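Local coordinates for RV0130 (Mycobacterium tuberculosis, PDB 2C2I), which probably catalyses the reversible hydration of trans-2-enoyl-CoA to (3R)-3-hydroxyacyl-CoA as a homodimeric hotdog-fold enzyme of lipid metabolism, at residues T38-W43 with I60-M65; G114-D117 with V123-T126; S21-I26 with T130-G135. All coordinates share one frame; numbering follows the deposited sequence.

Overall arrangement
All three contacts are partly buried, and their chemistry follows their place. Contact 1 (38-43 with 60-65), in the loops and helix start of the probable active site, rests on buried His62 bonded to a main-chain oxygen. Contacts 2 and 3 both use strand 122-133, on opposite sides of the chain's centre. Contact 2 (114-117 with 123-126) is a hairpin pairing held by main-chain bonds, running from buried Val123, Gln124 and Ala125 to exposed Glu116 and Asp117. In contact 3 (21-26 with 130-135) a tryptophan spans strand 105-119 to two glutamates, one of them exposed, both paired with arginines. Contacts 1 and 2 stay about 17 Å apart at their nearest atoms, whereas Ile26 of contact 3 packs on Ala61 and Met65 of contact 1.

Contact 1: T38-W43 with I60-M65; sequences TGDHQW and IAHGFM
A single side-chain-to-backbone hydrogen bond, from His62 to the carbonyl of Asp40, joins two pieces of the MaoC-like hotdog domain: the loop leaving helix 28-38 and the N-cap of helix 63-68. His62 NE2 donates to Asp40 O over 2.9 Å, the N-H...O angle being 162°. The oxygen lies close to the plane of the imidazole, at its edge, while the nitrogen is tilted from the plane of the Asp40 carbonyl. Across the same gap the aspartate carboxylate stands nearly perpendicular to the ring, 85° between planes, with Asp40 OD2 in van der Waals contact 3.6 Å from His62 CD2; the NE2 hydrogen is used on Asp40 O. A trans first torsion (chi1 -175°) swings the Asp40 carboxylate away from its own backbone N, leaving OD2 by the His62 ring and OD1 facing Gln42 N. His62 also stacks on the ring of His45 and meets that of Phe34 at a tilt, which probably limits its rotation. By similarity Asp40 and His45 are important for catalysis and Ile60 to Gly63, His62 among them, bind substrate, so the bond probably lies within the active site. Gln42, the predicted transition-state stabilizer, has its amide NE2 bonded to Ala86 O of the second subunit. Gln42 N closes an Asx turn by donating to Asp40 OD1 at 3.1 Å, meeting that oxygen nearly end-on to the C-O bond.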
loop_
_atom_site.group_PDB
_atom_site.type_symbol
_atom_site.label_atom_id
_atom_site.label_comp_id
_atom_site.label_asym_id
_atom_site.label_seq_id
_atom_site.Cartn_x
_atom_site.Cartn_y
_atom_site.Cartn_z
ATOM N N THR A 38 -10.837 -1.824 -1.876
ATOM C CA THR A 38 -10.108 -0.639 -2.373
ATOM C C THR A 38 -10.682 0.000 -3.648
ATOM O O THR A 38 -10.262 1.094 -4.035
ATOM C CB THR A 38 -8.625 -0.992 -2.660
ATOM O OG1 THR A 38 -8.559 -1.958 -3.711
ATOM C CG2 THR A 38 -7.918 -1.553 -1.401
ATOM N N GLY A 39 -11.617 -0.686 -4.311
ATOM C CA GLY A 39 -12.177 -0.170 -5.555
ATOM C C GLY A 39 -11.287 -0.330 -6.773
ATOM O O GLY A 39 -11.539 0.283 -7.804
ATOM N N ASP A 40 -10.226 -1.123 -6.682
ATOM C CA ASP A 40 -9.456 -1.452 -7.869
ATOM C C ASP A 40 -9.909 -2.823 -8.369
ATOM O O ASP A 40 -9.537 -3.853 -7.794
ATOM C CB ASP A 40 -7.942 -1.405 -7.583
ATOM C CG ASP A 40 -7.093 -1.638 -8.841
ATOM O OD1 ASP A 40 -7.618 -2.065 -9.898
ATOM O OD2 ASP A 40 -5.872 -1.401 -8.775
ATOM N N HIS A 41 -10.759 -2.826 -9.402
ATOM C CA HIS A 41 -11.248 -4.078 -9.997
ATOM C C HIS A 41 -10.656 -4.307 -11.375
ATOM O O HIS A 41 -11.312 -4.880 -12.249
ATOM C CB HIS A 41 -12.795 -4.078 -10.071
ATOM C CG HIS A 41 -13.465 -4.160 -8.732
ATOM N ND1 HIS A 41 -13.829 -3.043 -8.016
ATOM C CD2 HIS A 41 -13.811 -5.224 -7.969
ATOM C CE1 HIS A 41 -14.382 -3.414 -6.872
ATOM N NE2 HIS A 41 -14.394 -4.735 -6.827
ATOM N N GLN A 42 -9.407 -3.894 -11.592
ATOM C CA GLN A 42 -8.845 -4.018 -12.925
ATOM C C GLN A 42 -8.862 -5.489 -13.359
ATOM O O GLN A 42 -8.647 -6.389 -12.545
ATOM C CB GLN A 42 -7.440 -3.442 -13.031
ATOM C CG GLN A 42 -7.094 -3.136 -14.484
ATOM C CD GLN A 42 -5.702 -2.557 -14.697
ATOM O OE1 GLN A 42 -5.307 -2.359 -15.821
ATOM N NE2 GLN A 42 -4.955 -2.297 -13.613
ATOM N N TRP A 43 -9.142 -5.704 -14.637
ATOM C CA TRP A 43 -9.222 -7.051 -15.186
ATOM C C TRP A 43 -7.998 -7.929 -14.898
ATOM O O TRP A 43 -8.153 -9.116 -14.634
ATOM C CB TRP A 43 -9.509 -7.021 -16.678
ATOM C CG TRP A 43 -8.443 -6.380 -17.505
ATOM C CD1 TRP A 43 -8.295 -5.050 -17.751
ATOM C CD2 TRP A 43 -7.351 -7.032 -18.159
ATOM N NE1 TRP A 43 -7.213 -4.832 -18.566
ATOM C CE2 TRP A 43 -6.615 -6.033 -18.837
ATOM C CE3 TRP A 43 -6.947 -8.372 -18.279
ATOM C CZ2 TRP A 43 -5.477 -6.321 -19.595
ATOM C CZ3 TRP A 43 -5.815 -8.664 -19.057
ATOM C CH2 TRP A 43 -5.094 -7.642 -19.699
ATOM N N ILE A 60 -3.102 -11.576 -11.628
ATOM C CA ILE A 60 -1.984 -11.242 -10.727
ATOM C C ILE A 60 -2.500 -10.406 -9.541
ATOM O O ILE A 60 -3.534 -9.725 -9.653
ATOM C CB ILE A 60 -0.804 -10.526 -11.489
ATOM C CG1 ILE A 60 -1.213 -9.160 -12.064
ATOM C CG2 ILE A 60 -0.213 -11.404 -12.593
ATOM C CD1 ILE A 60 -0.060 -8.382 -12.662
ATOM N N ALA A 61 -1.802 -10.461 -8.407
ATOM C CA ALA A 61 -2.170 -9.663 -7.240
ATOM C C ALA A 61 -2.010 -8.167 -7.536
ATOM O O ALA A 61 -1.236 -7.770 -8.377
ATOM C CB ALA A 61 -1.288 -10.042 -6.030
ATOM N N HIS A 62 -2.740 -7.344 -6.796
ATOM C CA HIS A 62 -2.496 -5.903 -6.798
ATOM C C HIS A 62 -1.142 -5.684 -6.121
ATOM O O HIS A 62 -0.891 -6.277 -5.080
ATOM C CB HIS A 62 -3.538 -5.181 -5.938
ATOM C CG HIS A 62 -4.956 -5.361 -6.383
ATOM N ND1 HIS A 62 -5.664 -6.527 -6.173
ATOM C CD2 HIS A 62 -5.827 -4.486 -6.945
ATOM C CE1 HIS A 62 -6.894 -6.379 -6.636
ATOM N NE2 HIS A 62 -7.016 -5.153 -7.118
ATOM N N GLY A 63 -0.276 -4.871 -6.705
ATOM C CA GLY A 63 0.965 -4.462 -6.004
ATOM C C GLY A 63 0.667 -3.862 -4.636
ATOM O O GLY A 63 1.430 -4.087 -3.658
ATOM N N PHE A 64 -0.442 -3.133 -4.525
ATOM C CA PHE A 64 -0.756 -2.506 -3.246
ATOM C C PHE A 64 -1.110 -3.568 -2.227
ATOM O O PHE A 64 -0.971 -3.338 -1.036
ATOM C CB PHE A 64 -1.881 -1.469 -3.360
ATOM C CG PHE A 64 -1.433 -0.113 -3.849
ATOM C CD1 PHE A 64 -0.409 0.601 -3.189
ATOM C CD2 PHE A 64 -2.046 0.465 -4.956
ATOM C CE1 PHE A 64 -0.030 1.864 -3.640
ATOM C CE2 PHE A 64 -1.680 1.758 -5.399
ATOM C CZ PHE A 64 -0.669 2.445 -4.766
HETATM N N MSE A 65 -1.575 -4.734 -2.697
HETATM C CA MSE A 65 -1.884 -5.795 -1.755
HETATM C C MSE A 65 -0.608 -6.468 -1.270
HETATM O O MSE A 65 -0.447 -6.654 -0.082
HETATM C CB MSE A 65 -2.809 -6.854 -2.337
HETATM C CG MSE A 65 -3.096 -7.939 -1.287
HETATM SE SE MSE A 65 -4.473 -9.180 -1.844
HETATM C CE MSE A 65 -3.972 -9.386 -3.151
#

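Contact 2: G114-D117 with V123-T126; sequences GVED and VQAT
With CG1 trans to its backbone N (chi1 175°), Val115 sets this methyl 4.0 Å from Val123 CB, and the two branched side chains cross at a slant. Val123 in turn holds CG1 anti to its carbonyl carbon (chi1 -51°), which places that methyl 4.1 Å from Asp117 CA. Ala125 sits on the same face, its CB 4.4 Å from Val115 CG2, and Leu10 and Ala11 of helix 7-12 pack on Val115 there. Beneath these side chains the backbones form the antiparallel hairpin of strands 105-119 and 122-133, part of the hotdog sheet. Val115 with Ala125 and Asp117 with Val123 are non-hydrogen-bonded pairs; Gly114 with Thr126 and Glu116 with Gln124 are the hydrogen-bonded ones. The latter is joined by two bonds, Glu116 N to Gln124 O and Gln124 N to Glu116 O, each 2.8 Å long. In the former, Thr126 N donates firmly to Gly114 O, while the return bond from Gly114 N to Thr126 O is weak. CA-H...O contacts run between these bonds, among them Val115 CA to Gln124 O. On the face carrying Glu116 and Gln124, these two side chains are linked through a water, which donates to Glu116 OE1 at 2.7 Å and accepts from Gln124 NE2 at 2.8 Å. The other end of the amide, Gln124 OE1, accepts from Arg148 NE; by similarity both residues bind the substrate held in the site of the homodimeric partner.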
loop_
_atom_site.group_PDB
_atom_site.type_symbol
_atom_site.label_atom_id
_atom_site.label_comp_id
_atom_site.label_asym_id
_atom_site.label_seq_id
_atom_site.Cartn_x
_atom_site.Cartn_y
_atom_site.Cartn_z
ATOM N N GLY A 114 16.830 1.318 11.173
ATOM C CA GLY A 114 17.074 2.301 12.214
ATOM C C GLY A 114 15.871 2.457 13.100
ATOM O O GLY A 114 14.762 2.095 12.717
ATOM N N VAL A 115 16.095 3.004 14.295
ATOM C CA VAL A 115 15.023 3.212 15.233
ATOM C C VAL A 115 15.190 4.602 15.783
ATOM O O VAL A 115 16.275 4.948 16.235
ATOM C CB VAL A 115 15.087 2.209 16.407
ATOM C CG1 VAL A 115 14.023 2.542 17.431
ATOM C CG2 VAL A 115 14.918 0.749 15.887
ATOM N N GLU A 116 14.131 5.388 15.712
ATOM C CA GLU A 116 14.132 6.747 16.224
ATOM C C GLU A 116 13.158 6.840 17.400
ATOM O O GLU A 116 11.976 6.511 17.273
ATOM C CB GLU A 116 13.721 7.719 15.128
ATOM C CG GLU A 116 13.754 9.185 15.571
ATOM C CD GLU A 116 13.399 10.154 14.451
ATOM O OE1 GLU A 116 13.119 9.717 13.300
ATOM O OE2 GLU A 116 13.412 11.379 14.725
ATOM N N ASP A 117 13.664 7.291 18.545
ATOM C CA ASP A 117 12.826 7.499 19.711
ATOM C C ASP A 117 12.116 8.842 19.528
ATOM O O ASP A 117 12.749 9.869 19.255
ATOM C CB ASP A 117 13.706 7.437 20.966
ATOM C CG ASP A 117 12.966 7.722 22.261
ATOM O OD1 ASP A 117 11.731 7.902 22.268
ATOM O OD2 ASP A 117 13.664 7.782 23.302
ATOM N N VAL A 123 8.359 4.778 19.567
ATOM C CA VAL A 123 9.543 4.744 18.706
ATOM C C VAL A 123 9.132 4.429 17.265
ATOM O O VAL A 123 8.081 3.854 17.034
ATOM C CB VAL A 123 10.626 3.766 19.203
ATOM C CG1 VAL A 123 10.944 4.004 20.697
ATOM C CG2 VAL A 123 10.229 2.325 18.958
ATOM N N GLN A 124 9.959 4.846 16.319
ATOM C CA GLN A 124 9.676 4.660 14.911
ATOM C C GLN A 124 10.790 3.825 14.318
ATOM O O GLN A 124 11.940 4.242 14.359
ATOM C CB GLN A 124 9.700 6.037 14.265
ATOM C CG GLN A 124 9.147 6.119 12.904
ATOM C CD GLN A 124 8.464 7.458 12.721
ATOM O OE1 GLN A 124 7.301 7.635 13.112
ATOM N NE2 GLN A 124 9.178 8.410 12.153
ATOM N N ALA A 125 10.434 2.673 13.763
ATOM C CA ALA A 125 11.406 1.752 13.175
ATOM C C ALA A 125 11.347 1.840 11.650
ATOM O O ALA A 125 10.266 1.756 11.072
ATOM C CB ALA A 125 11.115 0.361 13.616
ATOM N N THR A 126 12.500 1.994 11.018
ATOM C CA THR A 126 12.591 1.940 9.572
ATOM C C THR A 126 13.071 0.529 9.216
ATOM O O THR A 126 14.094 0.067 9.717
ATOM C CB THR A 126 13.508 3.032 9.050
ATOM O OG1 THR A 126 12.984 4.306 9.461
ATOM C CG2 THR A 126 13.642 2.994 7.509
HETATM O O HOH W 1 11.926 7.775 11.873
#

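Contact 3: S21-I26 with T130-G135; sequences SDWVTI and TVEVEG
Trp23 reaches across to Glu132 and Glu134 with the six-membered part of its indole. Trp23 CH2 lies 3.7 Å from Glu132 CD and as close to Glu132 CG, while Trp23 CZ3 stands 3.7 Å from Glu134 CB. Both glutamate chains run at about a right angle to the tryptophan side chain. They differ in how they meet the ring: Glu132 approaches obliquely, its carboxylate plane turned 48° from the indole, whereas Glu134 lays OE2 over one face, 4.0 Å above the plane. For Glu134 a trans first torsion (chi1 -160°) and an extended chain carry the side chain across the six-membered ring, from CB near Trp23 CZ3 to Glu134 OE2 over the face, 4.0 Å from Trp23 CE2. An anionic oxygen over a pi face would by itself be unfavourable, but arginines of strand 105-119 probably offset it. Arg105 makes a salt bridge with Glu134 OE2 through NH2 and a cation-pi contact with Trp23; Arg107 pairs through NE with Glu132 OE2 and also packs on the indole. Farther out, backbone bonds position the supporting strands: Ser21 with Ala108 and Val24 with Val106 on one side, Thr130 with Thr109 on the other. The tryptophan and glutamates thus meet over strand 105-119, a cross-strand cluster of aromatic and charged groups on one face of the antiparallel hotdog sheet, where that strand separates 17-25 from 122-133.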
loop_
_atom_site.group_PDB
_atom_site.type_symbol
_atom_site.label_atom_id
_atom_site.label_comp_id
_atom_site.label_asym_id
_atom_site.label_seq_id
_atom_site.Cartn_x
_atom_site.Cartn_y
_atom_site.Cartn_z
ATOM N N SER A 21 9.684 -14.678 7.058
ATOM C CA SER A 21 8.349 -15.201 7.290
ATOM C C SER A 21 8.238 -16.634 6.782
ATOM O O SER A 21 9.158 -17.165 6.141
ATOM C CB SER A 21 7.315 -14.338 6.565
ATOM O OG SER A 21 7.333 -14.616 5.168
ATOM N N ASP A 22 7.088 -17.236 7.037
ATOM C CA ASP A 22 6.697 -18.470 6.370
ATOM C C ASP A 22 6.259 -18.136 4.934
ATOM O O ASP A 22 6.085 -16.964 4.576
ATOM C CB ASP A 22 5.529 -19.139 7.116
ATOM C CG ASP A 22 5.750 -19.231 8.632
ATOM O OD1 ASP A 22 6.915 -19.327 9.084
ATOM O OD2 ASP A 22 4.741 -19.218 9.377
ATOM N N TRP A 23 6.112 -19.164 4.108
ATOM C CA TRP A 23 5.445 -19.010 2.821
ATOM C C TRP A 23 3.945 -18.805 3.083
ATOM O O TRP A 23 3.352 -19.471 3.949
ATOM C CB TRP A 23 5.661 -20.252 1.945
ATOM C CG TRP A 23 7.060 -20.415 1.425
ATOM C CD1 TRP A 23 8.018 -21.315 1.865
ATOM C CD2 TRP A 23 7.664 -19.686 0.352
ATOM N NE1 TRP A 23 9.173 -21.168 1.133
ATOM C CE2 TRP A 23 8.989 -20.183 0.196
ATOM C CE3 TRP A 23 7.224 -18.659 -0.487
ATOM C CZ2 TRP A 23 9.871 -19.679 -0.770
ATOM C CZ3 TRP A 23 8.101 -18.162 -1.446
ATOM C CH2 TRP A 23 9.412 -18.673 -1.579
ATOM N N VAL A 24 3.342 -17.873 2.353
ATOM C CA VAL A 24 1.895 -17.682 2.385
ATOM C C VAL A 24 1.381 -17.739 0.957
ATOM O O VAL A 24 2.028 -17.228 0.037
ATOM C CB VAL A 24 1.433 -16.363 3.114
ATOM C CG1 VAL A 24 2.145 -16.168 4.455
ATOM C CG2 VAL A 24 1.575 -15.141 2.235
ATOM N N THR A 25 0.236 -18.386 0.771
ATOM C CA THR A 25 -0.352 -18.529 -0.561
ATOM C C THR A 25 -1.337 -17.387 -0.800
ATOM O O THR A 25 -2.222 -17.146 0.024
ATOM C CB THR A 25 -1.046 -19.901 -0.726
ATOM O OG1 THR A 25 -0.073 -20.939 -0.569
ATOM C CG2 THR A 25 -1.722 -20.024 -2.111
ATOM N N ILE A 26 -1.157 -16.681 -1.914
ATOM C CA ILE A 26 -2.058 -15.574 -2.286
ATOM C C ILE A 26 -3.174 -16.122 -3.175
ATOM O O ILE A 26 -2.916 -16.577 -4.290
ATOM C CB ILE A 26 -1.281 -14.414 -2.972
ATOM C CG1 ILE A 26 -0.205 -13.830 -2.034
ATOM C CG2 ILE A 26 -2.221 -13.294 -3.447
ATOM C CD1 ILE A 26 -0.636 -13.670 -0.555
ATOM N N THR A 130 12.259 -7.568 1.615
ATOM C CA THR A 130 12.191 -8.111 0.297
ATOM C C THR A 130 11.167 -9.201 0.359
ATOM O O THR A 130 11.238 -10.053 1.235
ATOM C CB THR A 130 13.574 -8.631 -0.159
ATOM O OG1 THR A 130 14.401 -7.493 -0.411
ATOM C CG2 THR A 130 13.447 -9.445 -1.455
ATOM N N VAL A 131 10.189 -9.149 -0.548
ATOM C CA VAL A 131 9.201 -10.204 -0.667
ATOM C C VAL A 131 9.556 -11.009 -1.921
ATOM O O VAL A 131 9.552 -10.469 -3.036
ATOM C CB VAL A 131 7.743 -9.648 -0.785
ATOM C CG1 VAL A 131 6.725 -10.783 -0.772
ATOM C CG2 VAL A 131 7.425 -8.693 0.360
ATOM N N GLU A 132 9.883 -12.289 -1.731
ATOM C CA GLU A 132 10.117 -13.186 -2.864
ATOM C C GLU A 132 8.835 -13.901 -3.238
ATOM O O GLU A 132 7.960 -14.089 -2.396
ATOM C CB GLU A 132 11.212 -14.205 -2.536
ATOM C CG GLU A 132 10.836 -15.243 -1.506
ATOM C CD GLU A 132 12.034 -16.142 -1.164
ATOM O OE1 GLU A 132 12.636 -16.730 -2.096
ATOM O OE2 GLU A 132 12.379 -16.238 0.024
ATOM N N VAL A 133 8.735 -14.321 -4.502
ATOM C CA VAL A 133 7.582 -15.122 -4.942
ATOM C C VAL A 133 8.110 -16.426 -5.573
ATOM O O VAL A 133 8.989 -16.392 -6.414
ATOM C CB VAL A 133 6.571 -14.302 -5.855
ATOM C CG1 VAL A 133 7.280 -13.509 -6.957
ATOM C CG2 VAL A 133 5.477 -15.191 -6.428
ATOM N N GLU A 134 7.567 -17.553 -5.133
ATOM C CA GLU A 134 8.174 -18.875 -5.355
ATOM C C GLU A 134 8.516 -19.301 -6.794
ATOM O O GLU A 134 9.473 -20.071 -6.987
ATOM C CB GLU A 134 7.347 -19.947 -4.654
ATOM C CG GLU A 134 8.090 -21.255 -4.393
ATOM C CD GLU A 134 7.299 -22.190 -3.524
ATOM O OE1 GLU A 134 6.074 -22.293 -3.736
ATOM O OE2 GLU A 134 7.899 -22.809 -2.619
ATOM N N GLY A 135 7.793 -18.806 -7.796
ATOM C CA GLY A 135 8.118 -19.139 -9.207
ATOM C C GLY A 135 8.923 -18.175 -10.090
ATOM O O GLY A 135 8.953 -18.350 -11.317
#